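Long-range contact in acetyltransferase, GNAT family (Streptococcus pneumoniae, PDB 2I79), which binds acetyl coenzyme A and probably transfers its acetyl group to an acceptor substrate, a GNAT-type acetyltransfer: residues Leu103-Leu108 and Gln140-Val145. Residues are numbered along the deposited sequence; the frame is centred on the assembly and turned at random.
With ACO (acetyl coenzyme *a), chain G.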
loop_
_atom_site.group_PDB
_atom_site.type_symbol
_atom_site.label_atom_id
_atom_site.label_comp_id
_atom_site.label_asym_id
_atom_site.label_seq_id
_atom_site.Cartn_x
_atom_site.Cartn_y
_atom_site.Cartn_z
ATOM N N LEU A 103 16.820 5.693 -20.114
ATOM C CA LEU A 103 16.999 4.512 -19.249
ATOM C C LEU A 103 15.714 4.140 -18.494
ATOM O O LEU A 103 15.317 2.962 -18.453
ATOM C CB LEU A 103 18.175 4.703 -18.279
ATOM C CG LEU A 103 18.482 3.465 -17.425
ATOM C CD1 LEU A 103 18.729 2.184 -18.269
ATOM C CD2 LEU A 103 19.656 3.788 -16.504
ATOM N N GLY A 104 15.059 5.151 -17.923
ATOM C CA GLY A 104 13.747 4.991 -17.296
ATOM C C GLY A 104 12.738 4.270 -18.183
ATOM O O GLY A 104 12.043 3.386 -17.716
ATOM N N SER A 105 12.655 4.650 -19.459
ATOM C CA SER A 105 11.753 4.003 -20.421
ATOM C C SER A 105 12.084 2.556 -20.694
ATOM O O SER A 105 11.201 1.734 -20.773
ATOM C CB SER A 105 11.771 4.723 -21.777
ATOM O OG SER A 105 11.072 5.923 -21.683
ATOM N N LEU A 106 13.354 2.269 -20.917
ATOM C CA LEU A 106 13.800 0.900 -21.155
ATOM C C LEU A 106 13.406 -0.050 -20.000
ATOM O O LEU A 106 12.909 -1.165 -20.219
ATOM C CB LEU A 106 15.308 0.914 -21.309
ATOM C CG LEU A 106 16.001 0.050 -22.357
ATOM C CD1 LEU A 106 15.209 -0.057 -23.681
ATOM C CD2 LEU A 106 17.421 0.674 -22.566
ATOM N N LEU A 107 13.628 0.424 -18.780
ATOM C CA LEU A 107 13.322 -0.326 -17.559
ATOM C C LEU A 107 11.812 -0.483 -17.373
ATOM O O LEU A 107 11.323 -1.580 -17.102
ATOM C CB LEU A 107 13.931 0.393 -16.346
ATOM C CG LEU A 107 15.018 -0.199 -15.429
ATOM C CD1 LEU A 107 15.817 -1.381 -16.010
ATOM C CD2 LEU A 107 15.931 0.937 -14.964
ATOM N N LEU A 108 11.072 0.613 -17.545
ATOM C CA LEU A 108 9.611 0.555 -17.475
ATOM C C LEU A 108 9.066 -0.455 -18.480
ATOM O O LEU A 108 8.176 -1.236 -18.147
ATOM C CB LEU A 108 8.953 1.924 -17.743
ATOM C CG LEU A 108 7.713 2.279 -16.918
ATOM C CD1 LEU A 108 6.810 3.119 -17.687
ATOM C CD2 LEU A 108 6.935 1.040 -16.329
ATOM N N GLN A 140 2.767 8.123 -18.500
ATOM C CA GLN A 140 1.755 8.325 -19.561
ATOM C C GLN A 140 2.246 7.738 -20.881
ATOM O O GLN A 140 1.509 7.074 -21.587
ATOM C CB GLN A 140 1.410 9.808 -19.730
ATOM C CG GLN A 140 0.640 10.393 -18.541
ATOM C CD GLN A 140 0.082 11.794 -18.818
ATOM O OE1 GLN A 140 0.775 12.816 -18.688
ATOM N NE2 GLN A 140 -1.181 11.837 -19.209
ATOM N N LYS A 141 3.509 7.980 -21.204
ATOM C CA LYS A 141 4.107 7.416 -22.406
ATOM C C LYS A 141 3.908 5.894 -22.524
ATOM O O LYS A 141 3.768 5.372 -23.622
ATOM C CB LYS A 141 5.602 7.766 -22.440
ATOM C CG LYS A 141 6.385 7.339 -23.695
ATOM C CD LYS A 141 7.844 7.906 -23.604
ATOM C CE LYS A 141 8.938 6.911 -24.109
ATOM N NZ LYS A 141 10.365 7.403 -23.856
ATOM N N HIS A 142 3.892 5.181 -21.398
ATOM C CA HIS A 142 3.829 3.730 -21.443
ATOM C C HIS A 142 2.459 3.216 -21.129
ATOM O O HIS A 142 2.323 2.063 -20.721
ATOM C CB HIS A 142 4.882 3.116 -20.511
ATOM C CG HIS A 142 6.277 3.299 -21.009
ATOM N ND1 HIS A 142 6.997 4.451 -20.785
ATOM C CD2 HIS A 142 7.065 2.500 -21.768
ATOM C CE1 HIS A 142 8.172 4.354 -21.380
ATOM N NE2 HIS A 142 8.237 3.184 -21.992
ATOM N N GLY A 143 1.446 4.061 -21.287
ATOM C CA GLY A 143 0.053 3.607 -21.202
ATOM C C GLY A 143 -0.603 3.710 -19.838
ATOM O O GLY A 143 -1.703 3.240 -19.653
ATOM N N PHE A 144 0.056 4.357 -18.888
ATOM C CA PHE A 144 -0.549 4.614 -17.594
ATOM C C PHE A 144 -1.449 5.838 -17.676
ATOM O O PHE A 144 -1.059 6.842 -18.219
ATOM C CB PHE A 144 0.522 4.853 -16.538
ATOM C CG PHE A 144 1.200 3.597 -16.065
ATOM C CD1 PHE A 144 0.869 3.024 -14.838
ATOM C CD2 PHE A 144 2.173 2.992 -16.843
ATOM C CE1 PHE A 144 1.489 1.884 -14.403
ATOM C CE2 PHE A 144 2.774 1.846 -16.425
ATOM C CZ PHE A 144 2.437 1.284 -15.186
ATOM N N VAL A 145 -2.629 5.763 -17.070
ATOM C CA VAL A 145 -3.561 6.885 -17.055
ATOM C C VAL A 145 -3.765 7.358 -15.611
ATOM O O VAL A 145 -3.602 6.575 -14.666
ATOM C CB VAL A 145 -4.884 6.458 -17.677
ATOM C CG1 VAL A 145 -4.632 5.926 -19.112
ATOM C CG2 VAL A 145 -5.555 5.411 -16.828
HETATM N N1A ACO G . 8.442 17.607 -17.547
HETATM C C2A ACO G . 8.022 16.754 -18.505
HETATM N N3A ACO G . 8.830 15.830 -19.061
HETATM C C4A ACO G . 10.115 15.708 -18.674
HETATM C C5A ACO G . 10.642 16.582 -17.628
HETATM C C6A ACO G . 9.706 17.563 -17.062
HETATM N N6A ACO G . 10.122 18.408 -16.095
HETATM N N7A ACO G . 11.923 16.251 -17.451
HETATM C C8A ACO G . 12.186 15.229 -18.322
HETATM N N9A ACO G . 11.101 14.914 -19.050
HETATM C C1B ACO G . 10.877 13.878 -20.098
HETATM C C2B ACO G . 11.969 13.600 -21.119
HETATM O O2B ACO G . 11.891 14.482 -22.241
HETATM C C3B ACO G . 11.616 12.191 -21.523
HETATM O O3B ACO G . 10.475 12.104 -22.355
HETATM P P3B ACO G . 10.530 11.762 -23.918
HETATM O O7A ACO G . 11.090 13.107 -24.353
HETATM O O8A ACO G . 9.118 11.461 -24.358
HETATM O O9A ACO G . 11.430 10.562 -24.073
HETATM C C4B ACO G . 11.144 11.572 -20.216
HETATM O O4B ACO G . 10.602 12.640 -19.447
HETATM C C5B ACO G . 12.296 10.873 -19.506
HETATM O O5B ACO G . 12.352 9.555 -20.065
HETATM P P1A ACO G . 13.639 8.644 -19.755
HETATM O O1A ACO G . 14.902 9.421 -20.014
HETATM O O2A ACO G . 13.366 7.317 -20.435
HETATM O O3A ACO G . 13.528 8.560 -18.142
HETATM P P2A ACO G . 14.694 8.816 -17.020
HETATM O O4A ACO G . 15.072 10.283 -16.789
HETATM O O5A ACO G . 15.760 7.796 -17.342
HETATM O O6A ACO G . 13.799 8.321 -15.747
HETATM C CBP ACO G . 12.619 9.081 -13.743
HETATM C CCP ACO G . 12.722 9.111 -15.257
HETATM C CDP ACO G . 11.358 9.860 -13.342
HETATM C CEP ACO G . 12.555 7.613 -13.298
HETATM C CAP ACO G . 13.854 9.756 -13.136
HETATM O OAP ACO G . 13.890 11.171 -13.443
HETATM C C9P ACO G . 13.920 9.541 -11.633
HETATM O O9P ACO G . 14.405 8.518 -11.189
HETATM N N8P ACO G . 13.459 10.509 -10.851
HETATM C C7P ACO G . 13.488 10.489 -9.383
HETATM C C6P ACO G . 12.680 9.353 -8.758
HETATM C C5P ACO G . 11.260 9.359 -9.251
HETATM O O5P ACO G . 10.612 10.384 -9.184
HETATM N N4P ACO G . 10.787 8.223 -9.748
HETATM C C3P ACO G . 9.432 8.068 -10.252
HETATM C C2P ACO G . 8.376 8.038 -9.156
HETATM S S1P ACO G . 8.620 6.605 -8.144
HETATM C C ACO G . 7.664 5.369 -8.592
HETATM O O ACO G . 7.951 4.947 -9.688
HETATM C CH3 ACO G . 6.567 4.888 -7.660
#
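L108 and H142 mark the closest backbone approach, CA to CA 7.7 Å, where helix 103-117 meets the end of helix 133-141 in the GNAT fold. The amino end of helix 103-117 forms part of the pyrophosphate-binding site of acetyl coenzyme A: G104 N donates to ACO O5A (2.8 Å) and S105 N to ACO O2A. Glycine suits position 104 because a CB there would clash with ACO O6A. S105 OG, set beside its backbone N by chi1 (-74°), also donates to ACO O2A and accepts a bond from K141 NZ at 2.7 Å. The K141 chain, otherwise extended but bent at chi3 (140°), reaches from helix 133-141 to S105, and NZ bonds weakly to ACO O9A of the 3'-phosphate, whose charge it would partly offset. L108 CD1 packs on one face of the H142 imidazole, 3.4 Å from H142 CG, with CB above the same face; H142 ND1 is hydrogen-bonded to L138 O, and L108 CD2 meets the F144 ring obliquely. G143, with positive phi, is the C' residue of the Schellman motif before strand 145-156, where a CB would jam against H142 O. At the imidazole edge, S105 OG lies in plane, 3.3 Å from H142 CE1.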